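Local coordinates for protein Dye type peroxidase A (PDB 6GZW) that probably catalyses the peroxide-dependent oxidation of dyes and other electron donors at an iron protoporphyrin IX, as a dye-decolourising peroxidase, at residues Trp127-Ala132 with Val300-Ser305; Gly30-Phe35 with Gly319-Cys324; Gly180-Thr185 with Ala261-Glu266. All blocks are in the same frame, centred on the assembly; numbering follows the deposited sequence.

Overall arrangement
Along the chain the three contacts nest: contact 3 lies within the loop closed by contact 1, which lies within the loop closed by contact 2. Contacts 1 and 2, with centres about 6 Å apart, share one antiparallel sheet. Each pairs a strand from its N-terminal half (126-132 or 29-37) with one from its C-terminal half (300-310 or 316-326), so strands far apart in sheet order meet by side chains. Contact 3 is a surface contact between loops, its centre about 21 Å from contact 1's and about 23 Å from contact 2's. All three include residues touching the haem, which joins core and surface; an Arg301-Asp183 salt bridge also links contacts 1 and 3.

Contact 1 of 3, residues Trp127-Ala132 with Val300-Ser305; sequences WVQIGA and VRRPFS. With HEM (protoporphyrin IX containing Fe), chain C.
Arg302 reaches Gln129 because its CG stands opposite the backbone N (chi1 -170°) and the chain stays extended as far as NE; Gln129, likewise extended beyond CG, comes to meet it. The nearest guanidinium nitrogen, Arg302 NH1, lies 3.9 Å from Gln129 CD, and the two flat groups are turned 57° against each other. No hydrogen bond links the two segments. The guanidinium has its grip elsewhere: NE donates to the carbonyl of Thr24, and NH2 is bonded to Pro25 and Gln27. Phe304 offers a ring edge to the same Gln129 amide, their planes 74° apart. Phe304 CZ also lies 4.5 Å from Gly131 CA, where a side-chain carbon would be crowded against the ring. Arg301 points instead into the haem pocket. Arg301 NH1 and NH2 both donate to the haem propionate oxygen O2A, each at 2.8 Å, in a two-pronged grip lying in the guanidinium plane. One face of that group rests over the porphyrin near C4D. Arg301 NH1 also donates to the water on the haem iron, at 3.0 Å, and pairs with Asp183; both residues thus lie on the distal side, consistent with the distal arginine and aspartate of dye-decolourising peroxidases. Strand 126-132 runs between strands 29-37 and 83-89, with helix 135-149 against Ile130, while strand 300-310 is flanked by strand 316-326.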
# COMPACT_ATOMS: atom_id res chain seq x y z
N TRP A 127 -10.06 8.93 -16.50
CA TRP A 127 -9.72 8.54 -15.12
C TRP A 127 -10.22 7.14 -14.85
O TRP A 127 -11.31 6.78 -15.27
CB TRP A 127 -10.37 9.53 -14.17
CG TRP A 127 -10.21 9.30 -12.70
CD1 TRP A 127 -9.09 9.53 -11.92
CD2 TRP A 127 -11.23 8.82 -11.81
NE1 TRP A 127 -9.38 9.25 -10.61
CE2 TRP A 127 -10.68 8.81 -10.51
CE3 TRP A 127 -12.57 8.44 -11.99
CZ2 TRP A 127 -11.42 8.41 -9.38
CZ3 TRP A 127 -13.31 8.01 -10.86
CH2 TRP A 127 -12.74 8.03 -9.58
N VAL A 128 -9.41 6.33 -14.15
CA VAL A 128 -9.87 5.04 -13.67
C VAL A 128 -9.57 4.93 -12.19
O VAL A 128 -8.46 5.28 -11.75
CB VAL A 128 -9.16 3.86 -14.40
CG1 VAL A 128 -9.81 2.55 -14.00
CG2 VAL A 128 -9.22 4.07 -15.90
N GLN A 129 -10.57 4.44 -11.44
CA GLN A 129 -10.41 4.14 -10.02
C GLN A 129 -10.47 2.64 -9.82
O GLN A 129 -11.45 1.97 -10.17
CB GLN A 129 -11.53 4.81 -9.21
CG GLN A 129 -11.55 4.46 -7.71
CD GLN A 129 -12.76 5.05 -7.03
OE1 GLN A 129 -13.90 4.63 -7.30
NE2 GLN A 129 -12.54 6.01 -6.17
N ILE A 130 -9.42 2.09 -9.21
CA ILE A 130 -9.36 0.68 -8.90
C ILE A 130 -9.27 0.53 -7.38
O ILE A 130 -8.45 1.21 -6.75
CB ILE A 130 -8.14 0.04 -9.57
CG1 ILE A 130 -8.38 0.09 -11.08
CG2 ILE A 130 -7.94 -1.40 -9.08
CD1 ILE A 130 -7.16 -0.12 -11.87
N GLY A 131 -10.09 -0.34 -6.82
CA GLY A 131 -10.02 -0.70 -5.42
C GLY A 131 -10.36 -2.14 -5.13
O GLY A 131 -11.12 -2.77 -5.87
N ALA A 132 -9.73 -2.69 -4.09
CA ALA A 132 -9.98 -4.03 -3.62
C ALA A 132 -9.43 -4.20 -2.23
O ALA A 132 -8.65 -3.36 -1.76
CB ALA A 132 -9.34 -5.07 -4.57
N VAL A 300 -21.09 12.55 -1.61
CA VAL A 300 -20.58 11.31 -1.02
C VAL A 300 -19.06 11.41 -1.02
O VAL A 300 -18.46 11.92 -1.96
CB VAL A 300 -21.08 10.07 -1.76
CG1 VAL A 300 -20.19 8.84 -1.55
CG2 VAL A 300 -22.51 9.75 -1.32
N ARG A 301 -18.47 11.04 0.11
CA ARG A 301 -17.01 10.99 0.28
C ARG A 301 -16.59 9.53 0.39
O ARG A 301 -17.17 8.77 1.14
CB ARG A 301 -16.62 11.76 1.54
CG ARG A 301 -16.84 13.26 1.39
CD ARG A 301 -16.62 14.02 2.69
NE ARG A 301 -17.62 13.59 3.66
CZ ARG A 301 -17.39 13.10 4.88
NH1 ARG A 301 -16.16 12.94 5.38
NH2 ARG A 301 -18.44 12.78 5.63
N ARG A 302 -15.58 9.14 -0.38
CA ARG A 302 -15.17 7.75 -0.44
C ARG A 302 -13.67 7.72 -0.78
O ARG A 302 -13.28 7.41 -1.90
CB ARG A 302 -16.02 6.99 -1.48
CG ARG A 302 -15.87 5.50 -1.49
CD ARG A 302 -16.71 4.82 -2.57
NE ARG A 302 -16.40 3.41 -2.57
CZ ARG A 302 -15.35 2.85 -3.18
NH1 ARG A 302 -14.49 3.59 -3.88
NH2 ARG A 302 -15.18 1.54 -3.07
N PRO A 303 -12.83 8.04 0.23
CA PRO A 303 -11.40 8.30 0.04
C PRO A 303 -10.52 7.08 0.18
O PRO A 303 -10.98 6.02 0.60
CB PRO A 303 -11.10 9.27 1.20
CG PRO A 303 -11.96 8.73 2.31
CD PRO A 303 -13.25 8.40 1.61
N PHE A 304 -9.26 7.30 -0.11
CA PHE A 304 -8.18 6.45 0.36
C PHE A 304 -7.14 7.33 1.04
O PHE A 304 -6.95 8.49 0.65
CB PHE A 304 -7.51 5.73 -0.81
CG PHE A 304 -8.43 4.83 -1.59
CD1 PHE A 304 -9.16 5.33 -2.64
CD2 PHE A 304 -8.53 3.48 -1.30
CE1 PHE A 304 -10.00 4.52 -3.37
CE2 PHE A 304 -9.35 2.64 -2.05
CZ PHE A 304 -10.10 3.18 -3.07
N SER A 305 -6.43 6.78 2.01
CA SER A 305 -5.29 7.48 2.59
C SER A 305 -4.04 7.16 1.74
O SER A 305 -4.06 6.21 0.95
CB SER A 305 -5.08 7.09 4.06
OG SER A 305 -6.17 7.55 4.86
CHA HEM C . -16.64 15.69 7.50
CHB HEM C . -11.82 15.32 7.83
CHC HEM C . -11.43 17.49 3.50
CHD HEM C . -16.21 17.85 3.19
C1A HEM C . -15.38 15.41 7.96
C2A HEM C . -15.10 14.83 9.24
C3A HEM C . -13.75 14.74 9.32
C4A HEM C . -13.19 15.26 8.10
CMA HEM C . -12.93 14.16 10.45
CAA HEM C . -16.10 14.41 10.31
CBA HEM C . -16.62 12.99 10.25
CGA HEM C . -17.50 12.77 9.06
O1A HEM C . -18.72 13.08 9.06
O2A HEM C . -17.00 12.27 8.01
C1B HEM C . -11.29 15.87 6.65
C2B HEM C . -9.90 15.89 6.33
C3B HEM C . -9.75 16.50 5.12
C4B HEM C . -11.14 16.85 4.68
CMB HEM C . -8.80 15.37 7.20
CAB HEM C . -8.54 16.69 4.30
CBB HEM C . -7.47 15.92 4.37
C1C HEM C . -12.68 17.83 3.05
C2C HEM C . -12.95 18.49 1.83
C3C HEM C . -14.32 18.61 1.74
C4C HEM C . -14.88 17.98 2.91
CMC HEM C . -11.96 19.01 0.83
CAC HEM C . -15.16 19.27 0.72
CBC HEM C . -14.80 20.25 -0.13
C1D HEM C . -16.67 17.21 4.35
C2D HEM C . -18.12 17.04 4.56
C3D HEM C . -18.25 16.44 5.76
C4D HEM C . -16.86 16.25 6.26
CMD HEM C . -19.25 17.42 3.60
CAD HEM C . -19.57 16.06 6.43
CBD HEM C . -20.20 17.23 7.18
CGD HEM C . -21.52 16.84 7.76
O1D HEM C . -21.61 16.43 8.95
O2D HEM C . -22.54 16.89 7.03
NA HEM C . -14.20 15.76 7.32
NB HEM C . -11.97 16.47 5.66
NC HEM C . -13.83 17.58 3.72
ND HEM C . -15.96 16.82 5.42
FE HEM C . -14.03 16.68 5.55
O HOH W 1 -14.05 14.94 4.60

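Contact 2 of 3, residues Gly30-Phe35 with Gly319-Cys324; sequences GHLVAF and GLLFVC. With HEM (protoporphyrin IX containing Fe), chain C.
Leu32 and Leu321 mark the closest approach of the two backbones, with 8.9 Å between their CA atoms and no hydrogen bond across, so segments 30-35 and 319-324 meet through side chains alone. A single methyl of Leu32 does the touching. Leu32 CD1 lies 4.1 Å from Leu321 CD1 and 4.2 Å from Val323 CG2. Leu321 CD1 and Val323 CG2 are themselves 6.3 Å apart, so the Leu32 methyl is met from two directions. The approaches differ: Leu32 and Leu321 slide past each other in opposite senses, whereas Leu32 and Val323 come tip to tip. With Leu32 CG opposite its carbonyl carbon (chi1 -52°), the isobutyl group is carried across to both partners. Leu320 and Phe322 serve the haem instead. Phe322 CZ comes to 3.3 Å from the porphyrin C3C, and one face of the ring lies over the methyl CMC. The iron-bound water is met at the ring's edge, in its plane. Leu320 CD2 packs against the vinyl carbon CBB at 3.8 Å. Leu321 and Val323 thus face the apolar interior between the N- and C-terminal halves of the Dyp-type fold, while Leu320 and Phe322 line the distal, water-bound side of the haem. Strand 29-37 sits between strands 153-162 and 126-132, strand 316-326 between 219-228 and 300-310; Val223 and Gln129 pack beside Leu32, and Val221 beside Val323.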
# COMPACT_ATOMS: atom_id res chain seq x y z
N GLY A 30 -6.30 1.03 -2.93
CA GLY A 30 -6.73 1.86 -4.06
C GLY A 30 -5.59 2.22 -5.00
O GLY A 30 -4.45 2.42 -4.60
N HIS A 31 -5.91 2.28 -6.29
CA HIS A 31 -5.05 2.89 -7.29
C HIS A 31 -5.92 3.83 -8.13
O HIS A 31 -6.92 3.37 -8.70
CB HIS A 31 -4.41 1.85 -8.20
CG HIS A 31 -3.62 0.78 -7.50
ND1 HIS A 31 -2.41 1.01 -6.89
CD2 HIS A 31 -3.87 -0.54 -7.35
CE1 HIS A 31 -1.94 -0.13 -6.39
NE2 HIS A 31 -2.80 -1.09 -6.68
N LEU A 32 -5.55 5.10 -8.19
CA LEU A 32 -6.20 6.06 -9.07
C LEU A 32 -5.24 6.32 -10.22
O LEU A 32 -4.05 6.48 -9.98
CB LEU A 32 -6.49 7.37 -8.37
CG LEU A 32 -7.25 7.34 -7.04
CD1 LEU A 32 -7.59 8.73 -6.54
CD2 LEU A 32 -8.51 6.48 -7.13
N VAL A 33 -5.73 6.37 -11.46
CA VAL A 33 -4.85 6.61 -12.59
C VAL A 33 -5.58 7.48 -13.60
O VAL A 33 -6.79 7.35 -13.75
CB VAL A 33 -4.35 5.27 -13.17
CG1 VAL A 33 -5.49 4.32 -13.48
CG2 VAL A 33 -3.42 5.46 -14.35
N ALA A 34 -4.87 8.44 -14.19
CA ALA A 34 -5.36 9.24 -15.29
C ALA A 34 -4.56 8.91 -16.54
O ALA A 34 -3.35 8.69 -16.47
CB ALA A 34 -5.28 10.72 -14.95
N PHE A 35 -5.25 8.89 -17.69
CA PHE A 35 -4.64 8.65 -18.99
C PHE A 35 -4.90 9.84 -19.91
O PHE A 35 -5.99 10.44 -19.81
CB PHE A 35 -5.23 7.40 -19.64
CG PHE A 35 -4.94 6.12 -18.93
CD1 PHE A 35 -5.78 5.68 -17.91
CD2 PHE A 35 -3.88 5.29 -19.30
CE1 PHE A 35 -5.56 4.49 -17.24
CE2 PHE A 35 -3.65 4.08 -18.61
CZ PHE A 35 -4.50 3.69 -17.58
N GLY A 319 -1.18 11.73 3.29
CA GLY A 319 -2.40 12.49 3.37
C GLY A 319 -3.63 11.69 2.98
O GLY A 319 -3.76 10.50 3.29
N LEU A 320 -4.54 12.37 2.29
CA LEU A 320 -5.82 11.78 1.87
C LEU A 320 -6.03 11.97 0.40
O LEU A 320 -5.87 13.10 -0.11
CB LEU A 320 -6.94 12.49 2.62
CG LEU A 320 -8.33 11.83 2.56
CD1 LEU A 320 -8.38 10.57 3.38
CD2 LEU A 320 -9.37 12.84 3.06
N LEU A 321 -6.32 10.87 -0.32
CA LEU A 321 -6.86 10.97 -1.67
C LEU A 321 -8.34 11.15 -1.48
O LEU A 321 -9.10 10.19 -1.26
CB LEU A 321 -6.56 9.75 -2.53
CG LEU A 321 -5.09 9.33 -2.62
CD1 LEU A 321 -4.94 8.07 -3.44
CD2 LEU A 321 -4.22 10.45 -3.19
N PHE A 322 -8.73 12.42 -1.43
CA PHE A 322 -10.12 12.82 -1.24
C PHE A 322 -10.83 12.55 -2.57
O PHE A 322 -10.39 13.02 -3.60
CB PHE A 322 -10.15 14.29 -0.86
CG PHE A 322 -11.52 14.83 -0.58
CD1 PHE A 322 -12.08 14.72 0.69
CD2 PHE A 322 -12.25 15.44 -1.57
CE1 PHE A 322 -13.35 15.23 0.98
CE2 PHE A 322 -13.51 15.95 -1.30
CZ PHE A 322 -14.06 15.84 -0.01
N VAL A 323 -11.90 11.78 -2.52
CA VAL A 323 -12.68 11.41 -3.70
C VAL A 323 -14.14 11.60 -3.37
O VAL A 323 -14.69 10.88 -2.53
CB VAL A 323 -12.44 9.94 -4.10
CG1 VAL A 323 -13.15 9.64 -5.41
CG2 VAL A 323 -10.96 9.67 -4.25
N CYS A 324 -14.78 12.60 -3.97
CA CYS A 324 -16.18 12.88 -3.65
C CYS A 324 -17.02 12.81 -4.90
O CYS A 324 -16.54 13.05 -6.02
CB CYS A 324 -16.39 14.25 -2.97
SG CYS A 324 -15.94 15.68 -3.97
CHA HEM C . -16.64 15.69 7.50
CHB HEM C . -11.82 15.32 7.83
CHC HEM C . -11.43 17.49 3.50
CHD HEM C . -16.21 17.85 3.19
C1A HEM C . -15.38 15.41 7.96
C2A HEM C . -15.10 14.83 9.24
C3A HEM C . -13.75 14.74 9.32
C4A HEM C . -13.19 15.26 8.10
CMA HEM C . -12.93 14.16 10.45
CAA HEM C . -16.10 14.41 10.31
CBA HEM C . -16.62 12.99 10.25
CGA HEM C . -17.50 12.77 9.06
O1A HEM C . -18.72 13.08 9.06
O2A HEM C . -17.00 12.27 8.01
C1B HEM C . -11.29 15.87 6.65
C2B HEM C . -9.90 15.89 6.33
C3B HEM C . -9.75 16.50 5.12
C4B HEM C . -11.14 16.85 4.68
CMB HEM C . -8.80 15.37 7.20
CAB HEM C . -8.54 16.69 4.30
CBB HEM C . -7.47 15.92 4.37
C1C HEM C . -12.68 17.83 3.05
C2C HEM C . -12.95 18.49 1.83
C3C HEM C . -14.32 18.61 1.74
C4C HEM C . -14.88 17.98 2.91
CMC HEM C . -11.96 19.01 0.83
CAC HEM C . -15.16 19.27 0.72
CBC HEM C . -14.80 20.25 -0.13
C1D HEM C . -16.67 17.21 4.35
C2D HEM C . -18.12 17.04 4.56
C3D HEM C . -18.25 16.44 5.76
C4D HEM C . -16.86 16.25 6.26
CMD HEM C . -19.25 17.42 3.60
CAD HEM C . -19.57 16.06 6.43
CBD HEM C . -20.20 17.23 7.18
CGD HEM C . -21.52 16.84 7.76
O1D HEM C . -21.61 16.43 8.95
O2D HEM C . -22.54 16.89 7.03
NA HEM C . -14.20 15.76 7.32
NB HEM C . -11.97 16.47 5.66
NC HEM C . -13.83 17.58 3.72
ND HEM C . -15.96 16.82 5.42
FE HEM C . -14.03 16.68 5.55
O HOH W 1 -14.05 14.94 4.60

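Contact 3 of 3, residues Gly180-Thr185 with Ala261-Glu266; sequences GQVDGT and ATESTE. With HEM (protoporphyrin IX containing Fe), chain C.
Thr185 and Glu263 cross at a slant, with the threonine hydroxyl turned to the carboxylate and its methyl laid against the glutamate's aliphatic part. Thr185 OG1 donates to Glu263 OE1 at 2.7 Å, and the carboxylate oxygen accepts through its anti lone pair, the one facing away from its partner oxygen. Glu263 CG lies between the backbone N and the carbonyl carbon (chi1 71°), and the extended chain beyond brings OE1 to the hydroxyl. Beside this bond Thr185 CG2 lies 3.8 Å from Glu263 CG. Val182 approaches at about a right angle, its CG1 3.8 Å from Glu263 OE1. That oxygen is also hydrogen-bonded to Thr174, so two hydroxyls hold it. With an alanine here in place of Glu263, the hydroxyls of Thr185 and Thr174 would probably be left without their shared acceptor, and the Thr185 methyl with less cover. Glu263 is presented by a type I turn, closed by Thr265 N donating to Thr262 O at 3.0 Å. The other loop carries the GXXDG motif of dye-decolourising peroxidases, Gly180-Gly184: Gly184 N donates to the haem propionate oxygen O2A at 2.8 Å. The contact therefore ties this haem-binding loop, between strand 153-162 and helix 195-199, to the surface loop between helices 238-245 and 285-288.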
# COMPACT_ATOMS: atom_id res chain seq x y z
N GLY A 180 -5.86 10.73 12.42
CA GLY A 180 -6.40 9.99 13.55
C GLY A 180 -7.87 10.26 13.83
O GLY A 180 -8.41 9.77 14.81
N GLN A 181 -8.51 10.97 12.92
CA GLN A 181 -9.92 11.27 13.05
C GLN A 181 -10.83 10.13 12.59
O GLN A 181 -10.52 9.45 11.61
CB GLN A 181 -10.26 12.53 12.24
CG GLN A 181 -9.55 13.78 12.72
CD GLN A 181 -9.12 14.77 11.63
OE1 GLN A 181 -9.28 14.50 10.43
NE2 GLN A 181 -8.50 15.88 12.05
N VAL A 182 -11.98 9.97 13.24
CA VAL A 182 -13.08 9.22 12.67
C VAL A 182 -13.50 9.96 11.40
O VAL A 182 -13.76 11.16 11.44
CB VAL A 182 -14.26 9.08 13.65
CG1 VAL A 182 -15.44 8.36 13.01
CG2 VAL A 182 -13.83 8.34 14.92
N ASP A 183 -13.57 9.26 10.27
CA ASP A 183 -13.83 9.91 8.99
C ASP A 183 -14.83 9.07 8.18
O ASP A 183 -14.53 7.94 7.76
CB ASP A 183 -12.50 10.10 8.22
CG ASP A 183 -12.60 11.07 7.06
OD1 ASP A 183 -13.72 11.26 6.50
OD2 ASP A 183 -11.58 11.71 6.69
N GLY A 184 -16.01 9.63 7.96
CA GLY A 184 -17.06 8.98 7.19
C GLY A 184 -18.42 8.94 7.86
O GLY A 184 -19.40 8.53 7.24
N THR A 185 -18.53 9.39 9.11
CA THR A 185 -19.79 9.29 9.85
C THR A 185 -20.99 9.87 9.09
O THR A 185 -22.02 9.20 8.98
CB THR A 185 -19.64 10.03 11.19
OG1 THR A 185 -18.53 9.46 11.91
CG2 THR A 185 -20.90 9.98 12.00
N ALA A 261 -22.77 10.55 24.30
CA ALA A 261 -22.93 10.78 22.86
C ALA A 261 -21.97 9.88 22.10
O ALA A 261 -20.90 9.55 22.60
CB ALA A 261 -22.64 12.23 22.53
N THR A 262 -22.36 9.52 20.89
CA THR A 262 -21.52 8.77 19.95
C THR A 262 -21.44 9.52 18.63
O THR A 262 -22.00 10.59 18.48
CB THR A 262 -22.11 7.36 19.74
OG1 THR A 262 -23.38 7.46 19.07
CG2 THR A 262 -22.28 6.65 21.10
N GLU A 263 -20.76 8.94 17.63
CA GLU A 263 -20.62 9.59 16.34
C GLU A 263 -21.95 10.00 15.68
O GLU A 263 -21.99 11.05 15.03
CB GLU A 263 -19.79 8.71 15.37
CG GLU A 263 -20.53 7.47 14.89
CD GLU A 263 -19.72 6.59 13.96
OE1 GLU A 263 -19.04 7.10 13.04
OE2 GLU A 263 -19.84 5.35 14.12
N SER A 264 -23.02 9.23 15.89
CA SER A 264 -24.32 9.50 15.28
C SER A 264 -25.14 10.52 16.02
O SER A 264 -26.15 10.96 15.51
CB SER A 264 -25.14 8.21 15.18
OG SER A 264 -25.41 7.66 16.47
N THR A 265 -24.75 10.88 17.24
CA THR A 265 -25.50 11.86 18.00
C THR A 265 -25.57 13.17 17.20
O THR A 265 -24.57 13.65 16.64
CB THR A 265 -24.85 12.10 19.35
OG1 THR A 265 -24.92 10.91 20.13
CG2 THR A 265 -25.55 13.25 20.14
N GLU A 266 -26.76 13.76 17.13
CA GLU A 266 -26.93 14.97 16.32
C GLU A 266 -26.14 16.14 16.95
O GLU A 266 -26.16 16.34 18.18
CB GLU A 266 -28.42 15.34 16.20
CG GLU A 266 -29.24 14.45 15.26
CD GLU A 266 -28.84 14.55 13.81
OE1 GLU A 266 -28.26 15.58 13.38
OE2 GLU A 266 -29.11 13.58 13.08
CHA HEM C . -16.64 15.69 7.50
CHB HEM C . -11.82 15.32 7.83
CHC HEM C . -11.43 17.49 3.50
CHD HEM C . -16.21 17.85 3.19
C1A HEM C . -15.38 15.41 7.96
C2A HEM C . -15.10 14.83 9.24
C3A HEM C . -13.75 14.74 9.32
C4A HEM C . -13.19 15.26 8.10
CMA HEM C . -12.93 14.16 10.45
CAA HEM C . -16.10 14.41 10.31
CBA HEM C . -16.62 12.99 10.25
CGA HEM C . -17.50 12.77 9.06
O1A HEM C . -18.72 13.08 9.06
O2A HEM C . -17.00 12.27 8.01
C1B HEM C . -11.29 15.87 6.65
C2B HEM C . -9.90 15.89 6.33
C3B HEM C . -9.75 16.50 5.12
C4B HEM C . -11.14 16.85 4.68
CMB HEM C . -8.80 15.37 7.20
CAB HEM C . -8.54 16.69 4.30
CBB HEM C . -7.47 15.92 4.37
C1C HEM C . -12.68 17.83 3.05
C2C HEM C . -12.95 18.49 1.83
C3C HEM C . -14.32 18.61 1.74
C4C HEM C . -14.88 17.98 2.91
CMC HEM C . -11.96 19.01 0.83
CAC HEM C . -15.16 19.27 0.72
CBC HEM C . -14.80 20.25 -0.13
C1D HEM C . -16.67 17.21 4.35
C2D HEM C . -18.12 17.04 4.56
C3D HEM C . -18.25 16.44 5.76
C4D HEM C . -16.86 16.25 6.26
CMD HEM C . -19.25 17.42 3.60
CAD HEM C . -19.57 16.06 6.43
CBD HEM C . -20.20 17.23 7.18
CGD HEM C . -21.52 16.84 7.76
O1D HEM C . -21.61 16.43 8.95
O2D HEM C . -22.54 16.89 7.03
NA HEM C . -14.20 15.76 7.32
NB HEM C . -11.97 16.47 5.66
NC HEM C . -13.83 17.58 3.72
ND HEM C . -15.96 16.82 5.42
FE HEM C . -14.03 16.68 5.55
O HOH W 1 -14.05 14.94 4.60